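Local coordinates for protein vinylacetyl-CoA Delta-isomerase (Nitrosopumilus maritimus SCM1, PDB 6VJR) that probably dehydrates 4-hydroxybutyryl-CoA and isomerises vinylacetyl-CoA, using FAD and an iron-sulfur cluster, at residues I458-L470 and V481-F495. Sequence-based numbering, arbitrary orientation.
Sequences IQRQMQVGYKKNL and VEEPKESSEYFKRVF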
loop_
_atom_site.group_PDB
_atom_site.type_symbol
_atom_site.label_atom_id
_atom_site.label_comp_id
_atom_site.label_asym_id
_atom_site.label_seq_id
_atom_site.Cartn_x
_atom_site.Cartn_y
_atom_site.Cartn_z
ATOM N N ILE A 458 -14.501 -15.056 -0.701
ATOM C CA ILE A 458 -14.452 -14.475 0.631
ATOM C C ILE A 458 -15.844 -13.962 0.997
ATOM O O ILE A 458 -16.325 -14.186 2.102
ATOM C CB ILE A 458 -13.390 -13.393 0.709
ATOM C CG1 ILE A 458 -11.965 -14.009 0.582
ATOM C CG2 ILE A 458 -13.546 -12.599 1.992
ATOM C CD1 ILE A 458 -10.868 -12.971 0.334
ATOM N N GLN A 459 -16.480 -13.218 0.086
ATOM C CA GLN A 459 -17.819 -12.690 0.297
ATOM C C GLN A 459 -18.804 -13.769 0.725
ATOM O O GLN A 459 -19.592 -13.528 1.624
ATOM C CB GLN A 459 -18.282 -11.916 -0.928
ATOM C CG GLN A 459 -19.621 -11.212 -0.780
ATOM C CD GLN A 459 -19.906 -10.337 -1.980
ATOM O OE1 GLN A 459 -19.926 -9.118 -1.891
ATOM N NE2 GLN A 459 -19.988 -10.908 -3.144
ATOM N N ARG A 460 -18.741 -14.934 0.068
ATOM C CA ARG A 460 -19.634 -16.031 0.355
ATOM C C ARG A 460 -19.480 -16.558 1.781
ATOM O O ARG A 460 -20.437 -17.128 2.315
ATOM C CB ARG A 460 -19.476 -17.151 -0.679
ATOM C CG ARG A 460 -20.054 -16.756 -2.027
ATOM C CD ARG A 460 -19.866 -17.866 -3.050
ATOM N NE ARG A 460 -20.676 -19.011 -2.624
ATOM C CZ ARG A 460 -20.298 -20.272 -2.401
ATOM N NH1 ARG A 460 -21.227 -21.165 -2.093
ATOM N NH2 ARG A 460 -19.027 -20.646 -2.475
ATOM N N GLN A 461 -18.289 -16.438 2.358
ATOM C CA GLN A 461 -17.989 -17.064 3.627
ATOM C C GLN A 461 -17.763 -16.111 4.803
ATOM O O GLN A 461 -17.486 -16.576 5.900
ATOM C CB GLN A 461 -16.673 -17.839 3.423
ATOM C CG GLN A 461 -16.764 -19.008 2.458
ATOM C CD GLN A 461 -15.414 -19.673 2.337
ATOM O OE1 GLN A 461 -15.041 -20.582 3.104
ATOM N NE2 GLN A 461 -14.613 -19.142 1.435
ATOM N N MET A 462 -17.853 -14.793 4.588
ATOM C CA MET A 462 -17.385 -13.800 5.538
ATOM C C MET A 462 -18.390 -13.463 6.654
ATOM O O MET A 462 -18.081 -12.614 7.516
ATOM C CB MET A 462 -16.943 -12.548 4.780
ATOM C CG MET A 462 -18.035 -11.711 4.224
ATOM S SD MET A 462 -17.253 -10.346 3.331
ATOM C CE MET A 462 -18.773 -9.659 2.677
ATOM N N GLN A 463 -19.559 -14.114 6.686
ATOM C CA GLN A 463 -20.509 -14.066 7.810
ATOM C C GLN A 463 -20.795 -12.629 8.268
ATOM O O GLN A 463 -20.709 -12.285 9.447
ATOM C CB GLN A 463 -19.970 -14.928 8.947
ATOM C CG GLN A 463 -19.980 -16.395 8.581
ATOM C CD GLN A 463 -19.546 -17.314 9.695
ATOM O OE1 GLN A 463 -18.405 -17.795 9.718
ATOM N NE2 GLN A 463 -20.436 -17.514 10.647
ATOM N N VAL A 464 -21.172 -11.784 7.300
ATOM C CA VAL A 464 -21.551 -10.405 7.573
ATOM C C VAL A 464 -22.695 -10.303 8.591
ATOM O O VAL A 464 -22.645 -9.475 9.487
ATOM C CB VAL A 464 -21.935 -9.658 6.290
ATOM C CG1 VAL A 464 -22.349 -8.227 6.588
ATOM C CG2 VAL A 464 -20.813 -9.655 5.321
ATOM N N GLY A 465 -23.731 -11.150 8.457
ATOM C CA GLY A 465 -24.844 -11.068 9.375
ATOM C C GLY A 465 -24.433 -11.378 10.819
ATOM O O GLY A 465 -24.915 -10.727 11.740
ATOM N N TYR A 466 -23.594 -12.428 11.000
ATOM C CA TYR A 466 -23.048 -12.742 12.297
ATOM C C TYR A 466 -22.312 -11.544 12.878
ATOM O O TYR A 466 -22.499 -11.187 14.037
ATOM C CB TYR A 466 -22.147 -13.976 12.170
ATOM C CG TYR A 466 -21.392 -14.488 13.390
ATOM C CD1 TYR A 466 -20.250 -13.852 13.860
ATOM C CD2 TYR A 466 -21.695 -15.711 13.954
ATOM C CE1 TYR A 466 -19.502 -14.340 14.915
ATOM C CE2 TYR A 466 -20.931 -16.226 14.998
ATOM C CZ TYR A 466 -19.845 -15.524 15.495
ATOM O OH TYR A 466 -19.027 -15.989 16.520
ATOM N N LYS A 467 -21.478 -10.928 12.048
ATOM C CA LYS A 467 -20.674 -9.792 12.491
ATOM C C LYS A 467 -21.516 -8.549 12.823
ATOM O O LYS A 467 -21.256 -7.864 13.813
ATOM C CB LYS A 467 -19.589 -9.474 11.454
ATOM C CG LYS A 467 -18.547 -10.587 11.306
ATOM C CD LYS A 467 -17.499 -10.347 10.230
ATOM C CE LYS A 467 -16.548 -11.528 10.217
ATOM N NZ LYS A 467 -15.557 -11.374 9.191
ATOM N N LYS A 468 -22.564 -8.301 12.033
ATOM C CA LYS A 468 -23.505 -7.232 12.336
ATOM C C LYS A 468 -24.090 -7.418 13.737
ATOM O O LYS A 468 -24.204 -6.472 14.504
ATOM C CB LYS A 468 -24.641 -7.146 11.314
ATOM C CG LYS A 468 -24.173 -6.671 9.955
ATOM C CD LYS A 468 -25.221 -6.809 8.871
ATOM C CE LYS A 468 -26.301 -5.845 9.006
ATOM N NZ LYS A 468 -27.349 -6.049 8.015
ATOM N N ASN A 469 -24.402 -8.677 14.081
ATOM C CA ASN A 469 -24.980 -8.949 15.386
ATOM C C ASN A 469 -23.968 -8.730 16.505
ATOM O O ASN A 469 -24.332 -8.265 17.593
ATOM C CB ASN A 469 -25.613 -10.328 15.417
ATOM C CG ASN A 469 -26.888 -10.354 14.591
ATOM O OD1 ASN A 469 -27.425 -9.325 14.179
ATOM N ND2 ASN A 469 -27.412 -11.523 14.325
ATOM N N LEU A 470 -22.688 -9.045 16.269
ATOM C CA LEU A 470 -21.654 -8.728 17.252
ATOM C C LEU A 470 -21.651 -7.235 17.557
ATOM O O LEU A 470 -21.489 -6.850 18.715
ATOM C CB LEU A 470 -20.267 -9.110 16.757
ATOM C CG LEU A 470 -19.995 -10.593 16.499
ATOM C CD1 LEU A 470 -18.591 -10.693 15.915
ATOM C CD2 LEU A 470 -20.149 -11.465 17.693
ATOM N N VAL A 481 -32.446 -6.998 15.533
ATOM C CA VAL A 481 -31.499 -8.070 15.311
ATOM C C VAL A 481 -32.160 -9.163 14.476
ATOM O O VAL A 481 -33.209 -9.664 14.852
ATOM C CB VAL A 481 -30.967 -8.575 16.655
ATOM C CG1 VAL A 481 -30.051 -9.795 16.501
ATOM C CG2 VAL A 481 -30.277 -7.458 17.431
ATOM N N GLU A 482 -31.500 -9.553 13.375
ATOM C CA GLU A 482 -31.986 -10.599 12.477
ATOM C C GLU A 482 -31.067 -11.826 12.537
ATOM O O GLU A 482 -29.849 -11.699 12.678
ATOM C CB GLU A 482 -32.017 -10.096 11.035
ATOM C CG GLU A 482 -32.829 -8.810 10.874
ATOM C CD GLU A 482 -33.850 -8.813 9.745
ATOM O OE1 GLU A 482 -34.641 -9.778 9.643
ATOM O OE2 GLU A 482 -33.896 -7.819 9.003
ATOM N N GLU A 483 -31.656 -13.027 12.462
ATOM C CA GLU A 483 -30.889 -14.263 12.320
ATOM C C GLU A 483 -30.126 -14.219 10.994
ATOM O O GLU A 483 -30.705 -13.914 9.948
ATOM C CB GLU A 483 -31.830 -15.469 12.386
ATOM C CG GLU A 483 -31.112 -16.809 12.497
ATOM C CD GLU A 483 -32.066 -17.997 12.375
ATOM O OE1 GLU A 483 -31.602 -19.108 12.646
ATOM O OE2 GLU A 483 -33.265 -17.842 12.027
ATOM N N PRO A 484 -28.804 -14.496 10.974
ATOM C CA PRO A 484 -28.072 -14.528 9.719
ATOM C C PRO A 484 -28.580 -15.608 8.776
ATOM O O PRO A 484 -28.936 -16.703 9.215
ATOM C CB PRO A 484 -26.629 -14.764 10.148
ATOM C CG PRO A 484 -26.598 -14.302 11.595
ATOM C CD PRO A 484 -27.929 -14.677 12.136
ATOM N N LYS A 485 -28.615 -15.277 7.485
ATOM C CA LYS A 485 -28.938 -16.248 6.451
ATOM C C LYS A 485 -27.769 -16.267 5.471
ATOM O O LYS A 485 -27.690 -15.429 4.572
ATOM C CB LYS A 485 -30.220 -15.807 5.739
ATOM C CG LYS A 485 -31.435 -15.677 6.628
ATOM C CD LYS A 485 -32.040 -17.020 7.028
ATOM C CE LYS A 485 -33.410 -16.899 7.657
ATOM N NZ LYS A 485 -33.357 -16.395 9.035
ATOM N N GLU A 486 -26.810 -17.148 5.744
ATOM C CA GLU A 486 -25.519 -17.140 5.084
ATOM C C GLU A 486 -24.796 -18.418 5.493
ATOM O O GLU A 486 -25.128 -19.014 6.516
ATOM C CB GLU A 486 -24.690 -15.927 5.509
ATOM C CG GLU A 486 -24.435 -15.849 7.015
ATOM C CD GLU A 486 -24.005 -14.507 7.605
ATOM O OE1 GLU A 486 -24.159 -13.469 6.877
ATOM O OE2 GLU A 486 -23.525 -14.449 8.803
ATOM N N SER A 487 -23.760 -18.762 4.726
ATOM C CA SER A 487 -22.875 -19.828 5.121
ATOM C C SER A 487 -22.214 -19.471 6.444
ATOM O O SER A 487 -21.624 -18.408 6.549
ATOM C CB SER A 487 -21.836 -20.122 4.104
ATOM O OG SER A 487 -21.038 -21.195 4.614
ATOM N N SER A 488 -22.268 -20.394 7.427
ATOM C CA SER A 488 -21.704 -20.130 8.740
ATOM C C SER A 488 -20.527 -21.051 9.039
ATOM O O SER A 488 -20.065 -21.115 10.172
ATOM C CB SER A 488 -22.744 -20.246 9.809
ATOM O OG SER A 488 -23.206 -21.576 9.895
ATOM N N GLU A 489 -19.976 -21.686 8.011
ATOM C CA GLU A 489 -19.011 -22.756 8.219
ATOM C C GLU A 489 -17.679 -22.230 8.737
ATOM O O GLU A 489 -17.031 -22.887 9.525
ATOM C CB GLU A 489 -18.854 -23.584 6.947
ATOM C CG GLU A 489 -20.117 -24.376 6.615
ATOM C CD GLU A 489 -20.798 -25.052 7.810
ATOM O OE1 GLU A 489 -21.931 -24.599 8.207
ATOM O OE2 GLU A 489 -20.199 -26.011 8.376
ATOM N N TYR A 490 -17.291 -20.999 8.389
ATOM C CA TYR A 490 -15.921 -20.578 8.712
ATOM C C TYR A 490 -15.745 -20.461 10.224
ATOM O O TYR A 490 -14.745 -20.942 10.794
ATOM C CB TYR A 490 -15.511 -19.272 8.031
ATOM C CG TYR A 490 -14.083 -18.816 8.364
ATOM C CD1 TYR A 490 -12.973 -19.635 8.211
ATOM C CD2 TYR A 490 -13.831 -17.540 8.847
ATOM C CE1 TYR A 490 -11.685 -19.203 8.535
ATOM C CE2 TYR A 490 -12.547 -17.098 9.159
ATOM C CZ TYR A 490 -11.453 -17.920 8.970
ATOM O OH TYR A 490 -10.150 -17.556 9.271
ATOM N N PHE A 491 -16.668 -19.742 10.896
ATOM C CA PHE A 491 -16.558 -19.595 12.345
ATOM C C PHE A 491 -16.744 -20.917 13.084
ATOM O O PHE A 491 -16.181 -21.094 14.181
ATOM C CB PHE A 491 -17.387 -18.449 12.912
ATOM C CG PHE A 491 -16.784 -17.084 12.661
ATOM C CD1 PHE A 491 -15.421 -16.884 12.652
ATOM C CD2 PHE A 491 -17.594 -15.989 12.432
ATOM C CE1 PHE A 491 -14.889 -15.605 12.409
ATOM C CE2 PHE A 491 -17.040 -14.724 12.219
ATOM C CZ PHE A 491 -15.695 -14.556 12.161
ATOM N N LYS A 492 -17.447 -21.865 12.476
ATOM C CA LYS A 492 -17.473 -23.206 13.045
ATOM C C LYS A 492 -16.084 -23.830 13.063
ATOM O O LYS A 492 -15.752 -24.489 14.020
ATOM C CB LYS A 492 -18.502 -24.074 12.337
ATOM C CG LYS A 492 -19.907 -23.622 12.621
ATOM C CD LYS A 492 -20.908 -24.468 11.857
ATOM C CE LYS A 492 -22.283 -23.948 11.918
ATOM N NZ LYS A 492 -23.048 -24.715 10.935
ATOM N N ARG A 493 -15.288 -23.635 12.013
ATOM C CA ARG A 493 -13.923 -24.136 11.983
ATOM C C ARG A 493 -13.037 -23.336 12.950
ATOM O O ARG A 493 -12.201 -23.893 13.705
ATOM C CB ARG A 493 -13.388 -24.148 10.548
ATOM C CG ARG A 493 -14.086 -25.071 9.555
ATOM C CD ARG A 493 -13.301 -25.154 8.255
ATOM N NE ARG A 493 -13.210 -23.898 7.490
ATOM C CZ ARG A 493 -14.089 -23.433 6.585
ATOM N NH1 ARG A 493 -15.215 -24.094 6.357
ATOM N NH2 ARG A 493 -13.819 -22.333 5.875
ATOM N N VAL A 494 -13.191 -22.018 12.925
ATOM C CA VAL A 494 -12.331 -21.164 13.731
ATOM C C VAL A 494 -12.458 -21.492 15.216
ATOM O O VAL A 494 -11.449 -21.577 15.928
ATOM C CB VAL A 494 -12.628 -19.675 13.457
ATOM C CG1 VAL A 494 -12.032 -18.758 14.529
ATOM C CG2 VAL A 494 -12.148 -19.267 12.074
ATOM N N PHE A 495 -13.688 -21.705 15.690
ATOM C CA PHE A 495 -13.926 -21.922 17.112
ATOM C C PHE A 495 -14.072 -23.400 17.503
ATOM O O PHE A 495 -14.394 -23.689 18.648
ATOM C CB PHE A 495 -15.125 -21.088 17.559
ATOM C CG PHE A 495 -14.878 -19.585 17.421
ATOM C CD1 PHE A 495 -13.797 -18.950 18.035
ATOM C CD2 PHE A 495 -15.693 -18.817 16.616
ATOM C CE1 PHE A 495 -13.567 -17.584 17.861
ATOM C CE2 PHE A 495 -15.459 -17.451 16.458
ATOM C CZ PHE A 495 -14.390 -16.851 17.078
HETATM O O HOH W 1 -20.928 -16.121 5.113
HETATM O O HOH W 2 -18.538 -19.171 6.378
HETATM O O HOH W 3 -23.307 -16.748 10.197
HETATM O O HOH W 4 -20.598 -19.751 12.622
HETATM O O HOH W 5 -22.305 -13.001 4.814
HETATM O O HOH W 6 -29.188 -7.915 12.574
#
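At the turn between helices 451-461 and 464-475 the C-terminal tail folds back, and its Glu486 meets the start of the second helix with its carboxylate. OE1 uses its syn lone pair to take the N-H of Gly465 (N to OE1 2.8 Å), and OE2 accepts from Tyr466 N at 3.0 Å, on the syn side but tilted 22° out of the carboxylate plane. A carboxylate suits first-turn amides, which have no helical carbonyl to bond; side-chain-less Gly465 lets it and Pro484 come close. With an alanine in place of Glu486, the Gly465 and Tyr466 amides would probably lose their acceptor. Gln463, the N-cap residue, reaches the other way: its chain, extended beyond CG (chi2 -176°), carries OE1 to the N-H of Phe491 (N to OE1 2.9 Å), in the carbonyl plane. Its amide can also donate, NE2 binding two waters that pass on to Glu486 OE2 and Ser488 O. Phe491 CD2 lies over one face of the Tyr466 ring, 3.5 Å from CE1, and Lys467 brings its aliphatic CE to the Phe491 edge. Farther along, Asn469, a short amide, gives a straight bond from ND2 to Glu482 O (2.9 Å). Tyr466 OH bonds Gln92 of the second subunit, placing the contact beside a subunit interface. A tail carboxylate thus accepts first-turn amides of helix 464-475, in a C-terminal region probably related to acyl-CoA dehydrogenases.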